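Local coordinates for protein glutathione S-transferase (Vibrio parahaemolyticus, PDB 7MIQ) that probably catalyses the conjugation of glutathione to electrophilic compounds as a Gtt2-class glutathione transferase, at residues Arg91-Met96 with Ile155-Phe160; Tyr107-Ala112 with Asn176-Glu181. One frame throughout, in Å; residues are numbered along the deposited sequence.

Interaction 1 of 2, residues Arg91-Met96 with Ile155-Phe160; sequences RAQVEM and IATDQF
Gln93 and Val94 on helix 88-114 receive the bend of the loop at Ala156 and Thr157. The side chain of Gln93 leaves the helix toward the loop, and its CB lies 3.7 Å from the backbone Ala156 O. At chi1 -69°, CG stands beside the backbone N and anti to the carbonyl carbon. From there the chain runs extended, chi2 170°, carrying the terminal amide out toward Thr157, the two side chains lying aslant to each other. At the tip, OE1 comes within 3.6 Å of Thr157 CG2, a polar atom against a methyl. Ala156 meets the helix backbone: its CB points at the helix and rests 3.8 Å from Val94 CA, with Gln93 O close by and Val94 CG2 at 4.0 Å. The loop leads into helix 162-177, where the sequence from Ser161 to Asp164 is consistent with the Ser-x-x-Asp N-capping box found at this position in glutathione transferases. Asp164 OD1 accepts a hydrogen bond from Ile155 N. Val163 packs on both Val94 and Ala156. Thr157 makes an ST turn, its OG1 accepting from Gln159 N at 3.1 Å with an N-H...O angle of 160°, while CG2 is left to meet Gln93. The helix also faces the second subunit: Arg91 and Glu95 form salt bridges with Glu75 and Arg71 of that subunit.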
ATOM      1  N   ARG A  91       0.052  15.358  -2.922  1.00 13.75           N
ATOM      2  CA  ARG A  91       0.775  14.226  -2.348  1.00 15.42           C
ATOM      3  C   ARG A  91      -0.161  13.323  -1.554  1.00 15.07           C
ATOM      4  O   ARG A  91      -0.016  12.095  -1.569  1.00 13.90           O
ATOM      5  CB  ARG A  91       1.934  14.725  -1.478  1.00 16.20           C
ATOM      6  CG  ARG A  91       3.146  15.170  -2.305  1.00 16.20           C
ATOM      7  CD  ARG A  91       4.365  15.494  -1.447  1.00 17.09           C
ATOM      8  NE  ARG A  91       4.219  16.758  -0.735  1.00 19.23           N
ATOM      9  CZ  ARG A  91       4.553  17.942  -1.229  1.00 22.24           C
ATOM     10  NH1 ARG A  91       5.056  18.066  -2.446  1.00 21.21           N
ATOM     11  NH2 ARG A  91       4.379  19.029  -0.485  1.00 19.26           N
ATOM     12  N   ALA A  92      -1.144  13.913  -0.872  1.00 13.09           N
ATOM     13  CA  ALA A  92      -2.115  13.114  -0.133  1.00 13.67           C
ATOM     14  C   ALA A  92      -3.086  12.413  -1.074  1.00 14.35           C
ATOM     15  O   ALA A  92      -3.461  11.259  -0.838  1.00 14.72           O
ATOM     16  CB  ALA A  92      -2.868  13.994   0.862  1.00 14.78           C
ATOM     17  N   GLN A  93      -3.506  13.093  -2.145  1.00 14.99           N
ATOM     18  CA  GLN A  93      -4.413  12.469  -3.103  1.00 14.57           C
ATOM     19  C   GLN A  93      -3.717  11.352  -3.873  1.00 13.87           C
ATOM     20  O   GLN A  93      -4.337  10.330  -4.194  1.00 13.70           O
ATOM     21  CB  GLN A  93      -4.970  13.527  -4.058  1.00 16.68           C
ATOM     22  CG  GLN A  93      -5.921  14.506  -3.385  1.00 13.46           C
ATOM     23  CD  GLN A  93      -6.271  15.689  -4.270  1.00 19.88           C
ATOM     24  OE1 GLN A  93      -5.466  16.123  -5.096  1.00 20.96           O
ATOM     25  NE2 GLN A  93      -7.476  16.220  -4.098  1.00 22.07           N
ATOM     26  N   VAL A  94      -2.428  11.525  -4.173  1.00 13.31           N
ATOM     27  CA  VAL A  94      -1.660  10.443  -4.786  1.00 12.50           C
ATOM     28  C   VAL A  94      -1.635   9.229  -3.868  1.00 12.62           C
ATOM     29  O   VAL A  94      -1.918   8.101  -4.291  1.00 11.65           O
ATOM     30  CB  VAL A  94      -0.239  10.919  -5.137  1.00 17.70           C
ATOM     31  CG1 VAL A  94       0.689   9.724  -5.364  1.00 14.25           C
ATOM     32  CG2 VAL A  94      -0.269  11.801  -6.378  1.00 16.52           C
ATOM     33  N   GLU A  95      -1.310   9.447  -2.588  1.00 15.47           N
ATOM     34  CA  GLU A  95      -1.295   8.350  -1.623  1.00 13.09           C
ATOM     35  C   GLU A  95      -2.658   7.679  -1.536  1.00 16.02           C
ATOM     36  O   GLU A  95      -2.754   6.444  -1.555  1.00 12.43           O
ATOM     37  CB  GLU A  95      -0.866   8.864  -0.246  1.00 13.96           C
ATOM     38  CG  GLU A  95      -0.597   7.761   0.776  1.00 15.98           C
ATOM     39  CD  GLU A  95       0.710   7.041   0.521  1.00 16.76           C
ATOM     40  OE1 GLU A  95       1.733   7.727   0.313  1.00 16.70           O
ATOM     41  OE2 GLU A  95       0.714   5.794   0.518  1.00 13.17           O
ATOM     42  N   MET A  96      -3.725   8.481  -1.457  1.00 11.83           N
ATOM     43  CA  MET A  96      -5.074   7.928  -1.368  1.00 13.10           C
ATOM     44  C   MET A  96      -5.413   7.085  -2.591  1.00 12.79           C
ATOM     45  O   MET A  96      -5.800   5.916  -2.468  1.00 13.52           O
ATOM     46  CB  MET A  96      -6.092   9.058  -1.200  1.00 13.29           C
ATOM     47  CG  MET A  96      -7.529   8.623  -1.427  1.00 18.55           C
ATOM     48  SD  MET A  96      -8.718   9.964  -1.212  1.00 18.34           S
ATOM     49  CE  MET A  96      -8.188  11.128  -2.466  1.00 26.31           C
ATOM     50  N   ILE A 155      -5.797   9.789 -12.695  1.00 13.72           N
ATOM     51  CA  ILE A 155      -6.494   9.095 -11.614  1.00 15.30           C
ATOM     52  C   ILE A 155      -6.429   9.897 -10.318  1.00 14.91           C
ATOM     53  O   ILE A 155      -7.460  10.188  -9.699  1.00 17.15           O
ATOM     54  CB  ILE A 155      -5.933   7.675 -11.425  1.00 16.17           C
ATOM     55  CG1 ILE A 155      -6.186   6.834 -12.681  1.00 14.51           C
ATOM     56  CG2 ILE A 155      -6.582   7.018 -10.221  1.00 15.07           C
ATOM     57  CD1 ILE A 155      -5.623   5.424 -12.595  1.00 13.04           C
ATOM     58  N   ALA A 156      -5.221  10.256  -9.882  1.00 14.59           N
ATOM     59  CA  ALA A 156      -5.059  10.845  -8.554  1.00 16.10           C
ATOM     60  C   ALA A 156      -5.346  12.342  -8.553  1.00 17.75           C
ATOM     61  O   ALA A 156      -5.931  12.862  -7.594  1.00 16.26           O
ATOM     62  CB  ALA A 156      -3.644  10.586  -8.033  1.00 15.76           C
ATOM     63  N   THR A 157      -4.907  13.046  -9.595  1.00 14.98           N
ATOM     64  CA  THR A 157      -5.032  14.498  -9.702  1.00 18.10           C
ATOM     65  C   THR A 157      -5.317  14.838 -11.162  1.00 23.76           C
ATOM     66  O   THR A 157      -5.589  13.958 -11.985  1.00 21.86           O
ATOM     67  CB  THR A 157      -3.759  15.211  -9.218  1.00 20.23           C
ATOM     68  OG1 THR A 157      -2.673  14.877 -10.087  1.00 20.30           O
ATOM     69  CG2 THR A 157      -3.394  14.813  -7.787  1.00 17.82           C
ATOM     70  N   ASP A 158      -5.238  16.128 -11.493  1.00 21.82           N
ATOM     71  CA  ASP A 158      -5.301  16.555 -12.886  1.00 22.72           C
ATOM     72  C   ASP A 158      -3.967  16.423 -13.609  1.00 22.56           C
ATOM     73  O   ASP A 158      -3.890  16.759 -14.795  1.00 22.64           O
ATOM     74  CB  ASP A 158      -5.809  17.995 -12.976  1.00 25.79           C
ATOM     75  CG  ASP A 158      -7.301  18.097 -12.732  1.00 37.38           C
ATOM     76  OD1 ASP A 158      -8.054  17.305 -13.342  1.00 41.54           O
ATOM     77  OD2 ASP A 158      -7.717  18.948 -11.920  1.00 47.97           O
ATOM     78  N   GLN A 159      -2.925  15.941 -12.937  1.00 17.60           N
ATOM     79  CA  GLN A 159      -1.628  15.732 -13.559  1.00 18.13           C
ATOM     80  C   GLN A 159      -1.276  14.252 -13.537  1.00 16.57           C
ATOM     81  O   GLN A 159      -1.669  13.516 -12.625  1.00 15.46           O
ATOM     82  CB  GLN A 159      -0.526  16.539 -12.855  1.00 19.66           C
ATOM     83  CG  GLN A 159      -0.531  18.029 -13.175  1.00 26.43           C
ATOM     84  CD  GLN A 159      -1.681  18.770 -12.526  1.00 40.58           C
ATOM     85  OE1 GLN A 159      -1.860  18.719 -11.308  1.00 46.57           O
ATOM     86  NE2 GLN A 159      -2.472  19.461 -13.338  1.00 33.95           N
ATOM     87  N   PHE A 160      -0.547  13.823 -14.567  1.00 15.04           N
ATOM     88  CA  PHE A 160      -0.008  12.469 -14.605  1.00 15.95           C
ATOM     89  C   PHE A 160       0.854  12.224 -13.373  1.00 17.51           C
ATOM     90  O   PHE A 160       1.679  13.064 -13.004  1.00 15.50           O
ATOM     91  CB  PHE A 160       0.809  12.270 -15.884  1.00 14.73           C
ATOM     92  CG  PHE A 160       1.473  10.923 -15.988  1.00 17.85           C
ATOM     93  CD1 PHE A 160       0.774   9.827 -16.470  1.00 16.76           C
ATOM     94  CD2 PHE A 160       2.804  10.758 -15.624  1.00 18.22           C
ATOM     95  CE1 PHE A 160       1.381   8.587 -16.575  1.00 15.02           C
ATOM     96  CE2 PHE A 160       3.419   9.519 -15.721  1.00 16.24           C
ATOM     97  CZ  PHE A 160       2.706   8.433 -16.199  1.00 15.26           C
TER

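Interaction 2 of 2, residues Tyr107-Ala112 with Asn176-Glu181; sequences YAAFQA and NGLSIE
Leu178 pushes its forked end against Ala109 and Ala112, two residues three apart on one side of helix 88-114. The tight part of the contact is made by the two methyls of this leucine. CD2 lies 3.9 Å from the backbone Ala112 C, and Ala112 CB is met by both branches, with CD1 and CD2 each 4.0 Å away. CD1 also reaches back one turn, to 4.0 Å from Ala109 O and 4.2 Å from Ala109 CB. With CG beside the backbone N and anti to the carbonyl carbon (chi1 -59°), the fork is carried across to the helix, where the small alanines let it approach the backbone itself. In the all-helical C-terminal domain of the glutathione transferase fold, this joins the last turns of helix 88-114 to the chain as it leaves helix 162-177. Phe170 and Phe173 of the latter cover Ala109, extending the apolar layer, and Phe113 touches Leu178. The loose side flanks the leucine. Before it, Asn176 is exposed to solvent; after it, Ser179, exposed as well, takes a positive phi (58°) and turns the chain out of its helical path, and the exposed Glu181 holds the N-cap position of the short helix 182-185. Between Ser179 and Glu181, Ile180 is buried, packing on Leu139 and Ala174, while Leu178 O accepts a hydrogen bond from Lys135 NZ of helix 127-151.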
ATOM      1  N   TYR A 107      -4.127  -5.529  -6.839  1.00 20.61           N
ATOM      2  CA  TYR A 107      -3.969  -6.730  -6.024  1.00 25.06           C
ATOM      3  C   TYR A 107      -5.041  -7.764  -6.350  1.00 22.83           C
ATOM      4  O   TYR A 107      -4.749  -8.962  -6.453  1.00 25.44           O
ATOM      5  CB  TYR A 107      -4.015  -6.365  -4.540  1.00 35.83           C
ATOM      6  CG  TYR A 107      -2.855  -5.536  -4.024  1.00 57.43           C
ATOM      7  CD1 TYR A 107      -1.661  -5.441  -4.731  1.00 55.07           C
ATOM      8  CD2 TYR A 107      -2.956  -4.855  -2.815  1.00 61.61           C
ATOM      9  CE1 TYR A 107      -0.602  -4.683  -4.248  1.00 51.79           C
ATOM     10  CE2 TYR A 107      -1.908  -4.097  -2.325  1.00 49.25           C
ATOM     11  CZ  TYR A 107      -0.734  -4.014  -3.044  1.00 67.11           C
ATOM     12  OH  TYR A 107       0.308  -3.259  -2.551  1.00 61.62           O
ATOM     13  N   ALA A 108      -6.290  -7.322  -6.515  1.00 21.56           N
ATOM     14  CA  ALA A 108      -7.358  -8.243  -6.886  1.00 23.45           C
ATOM     15  C   ALA A 108      -7.133  -8.835  -8.272  1.00 30.76           C
ATOM     16  O   ALA A 108      -7.481  -9.998  -8.511  1.00 27.95           O
ATOM     17  CB  ALA A 108      -8.710  -7.534  -6.821  1.00 29.43           C
ATOM     18  N   ALA A 109      -6.555  -8.059  -9.194  1.00 23.03           N
ATOM     19  CA  ALA A 109      -6.275  -8.583 -10.527  1.00 23.96           C
ATOM     20  C   ALA A 109      -5.168  -9.627 -10.488  1.00 32.26           C
ATOM     21  O   ALA A 109      -5.249 -10.650 -11.178  1.00 29.32           O
ATOM     22  CB  ALA A 109      -5.905  -7.442 -11.475  1.00 23.64           C
ATOM     23  N   PHE A 110      -4.121  -9.377  -9.695  1.00 26.86           N
ATOM     24  CA  PHE A 110      -3.079 -10.376  -9.479  1.00 31.15           C
ATOM     25  C   PHE A 110      -3.675 -11.688  -8.984  1.00 36.58           C
ATOM     26  O   PHE A 110      -3.393 -12.760  -9.531  1.00 38.32           O
ATOM     27  CB  PHE A 110      -2.052  -9.855  -8.469  1.00 36.98           C
ATOM     28  CG  PHE A 110      -0.848  -9.197  -9.087  1.00 43.87           C
ATOM     29  CD1 PHE A 110       0.142  -9.956  -9.690  1.00 54.23           C
ATOM     30  CD2 PHE A 110      -0.686  -7.821  -9.031  1.00 44.16           C
ATOM     31  CE1 PHE A 110       1.261  -9.358 -10.241  1.00 62.93           C
ATOM     32  CE2 PHE A 110       0.430  -7.215  -9.585  1.00 48.19           C
ATOM     33  CZ  PHE A 110       1.405  -7.985 -10.191  1.00 51.00           C
ATOM     34  N   GLN A 111      -4.505 -11.617  -7.940  1.00 30.03           N
ATOM     35  CA  GLN A 111      -5.051 -12.827  -7.333  1.00 38.01           C
ATOM     36  C   GLN A 111      -5.941 -13.590  -8.305  1.00 39.23           C
ATOM     37  O   GLN A 111      -5.903 -14.824  -8.352  1.00 36.29           O
ATOM     38  CB  GLN A 111      -5.826 -12.473  -6.063  1.00 33.90           C
ATOM     39  CG  GLN A 111      -4.951 -11.985  -4.920  1.00 39.46           C
ATOM     40  CD  GLN A 111      -3.959 -13.036  -4.461  1.00 55.11           C
ATOM     41  OE1 GLN A 111      -4.252 -14.233  -4.476  1.00 51.99           O
ATOM     42  NE2 GLN A 111      -2.774 -12.594  -4.056  1.00 70.37           N
ATOM     43  N   ALA A 112      -6.756 -12.876  -9.084  1.00 33.68           N
ATOM     44  CA  ALA A 112      -7.596 -13.548 -10.069  1.00 29.49           C
ATOM     45  C   ALA A 112      -6.752 -14.171 -11.172  1.00 36.70           C
ATOM     46  O   ALA A 112      -7.076 -15.255 -11.674  1.00 35.81           O
ATOM     47  CB  ALA A 112      -8.609 -12.567 -10.654  1.00 24.32           C
ATOM     48  N   ASN A 176      -5.769  -7.811 -20.823  1.00 18.59           N
ATOM     49  CA  ASN A 176      -4.898  -8.781 -21.476  1.00 19.94           C
ATOM     50  C   ASN A 176      -4.648 -10.032 -20.647  1.00 28.12           C
ATOM     51  O   ASN A 176      -4.177 -11.035 -21.193  1.00 23.21           O
ATOM     52  CB  ASN A 176      -3.555  -8.132 -21.827  1.00 24.12           C
ATOM     53  CG  ASN A 176      -3.678  -7.127 -22.951  1.00 23.70           C
ATOM     54  OD1 ASN A 176      -4.771  -6.895 -23.467  1.00 19.85           O
ATOM     55  ND2 ASN A 176      -2.558  -6.522 -23.337  1.00 19.22           N
ATOM     56  N   GLY A 177      -4.940 -10.001 -19.352  1.00 21.45           N
ATOM     57  CA  GLY A 177      -4.765 -11.179 -18.527  1.00 20.12           C
ATOM     58  C   GLY A 177      -6.073 -11.853 -18.163  1.00 26.11           C
ATOM     59  O   GLY A 177      -6.161 -13.082 -18.156  1.00 26.84           O
ATOM     60  N   LEU A 178      -7.100 -11.060 -17.866  1.00 21.73           N
ATOM     61  CA  LEU A 178      -8.368 -11.582 -17.373  1.00 24.04           C
ATOM     62  C   LEU A 178      -9.493 -11.518 -18.399  1.00 22.86           C
ATOM     63  O   LEU A 178     -10.629 -11.873 -18.068  1.00 25.17           O
ATOM     64  CB  LEU A 178      -8.785 -10.827 -16.108  1.00 20.03           C
ATOM     65  CG  LEU A 178      -7.781 -10.908 -14.955  1.00 22.61           C
ATOM     66  CD1 LEU A 178      -8.236 -10.046 -13.790  1.00 27.96           C
ATOM     67  CD2 LEU A 178      -7.580 -12.349 -14.514  1.00 25.71           C
ATOM     68  N   SER A 179      -9.213 -11.059 -19.620  1.00 20.98           N
ATOM     69  CA  SER A 179     -10.188 -11.053 -20.718  1.00 25.77           C
ATOM     70  C   SER A 179     -11.444 -10.256 -20.369  1.00 29.71           C
ATOM     71  O   SER A 179     -12.558 -10.620 -20.750  1.00 28.35           O
ATOM     72  CB  SER A 179     -10.555 -12.479 -21.136  1.00 27.30           C
ATOM     73  OG  SER A 179      -9.397 -13.212 -21.496  1.00 33.11           O
ATOM     74  N   ILE A 180     -11.269  -9.157 -19.643  1.00 22.10           N
ATOM     75  CA  ILE A 180     -12.367  -8.245 -19.348  1.00 24.26           C
ATOM     76  C   ILE A 180     -12.395  -7.160 -20.413  1.00 25.41           C
ATOM     77  O   ILE A 180     -11.379  -6.503 -20.669  1.00 23.95           O
ATOM     78  CB  ILE A 180     -12.216  -7.635 -17.945  1.00 24.77           C
ATOM     79  CG1 ILE A 180     -12.122  -8.740 -16.890  1.00 23.72           C
ATOM     80  CG2 ILE A 180     -13.374  -6.696 -17.655  1.00 21.01           C
ATOM     81  CD1 ILE A 180     -11.806  -8.234 -15.503  1.00 22.48           C
ATOM     82  N   GLU A 181     -13.558  -6.965 -21.037  1.00 27.24           N
ATOM     83  CA  GLU A 181     -13.708  -5.951 -22.083  1.00 27.50           C
ATOM     84  C   GLU A 181     -13.928  -4.580 -21.437  1.00 26.36           C
ATOM     85  O   GLU A 181     -15.008  -3.988 -21.482  1.00 29.70           O
ATOM     86  CB  GLU A 181     -14.843  -6.323 -23.029  1.00 31.95           C
ATOM     87  CG  GLU A 181     -14.583  -7.599 -23.811  1.00 38.53           C
ATOM     88  CD  GLU A 181     -15.581  -7.817 -24.929  1.00 43.98           C
ATOM     89  OE1 GLU A 181     -16.522  -7.005 -25.059  1.00 42.51           O
ATOM     90  OE2 GLU A 181     -15.419  -8.800 -25.680  1.00 40.52           O
TER

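In the fold
Interactions 1 and 2 both use helix 88-114, at its beginning and toward its end, with centres about 23 Å apart and nearest atoms about 10 Å apart. Each brings that helix against one end of helix 162-177: the loop leading into it in interaction 1, the chain leaving it in interaction 2. Both contacts are mainly buried, but their chemistry differs. Interaction 1 mixes methyls with carbonyl and amide oxygens, and its helix carries charged side chains paired with the second subunit; interaction 2 is apolar in its side chains, one leucine against two alanines and the backbone beside them. In its surroundings the second subunit comes within reach of Tyr107, which meets Phe103 of that subunit edge-to-face.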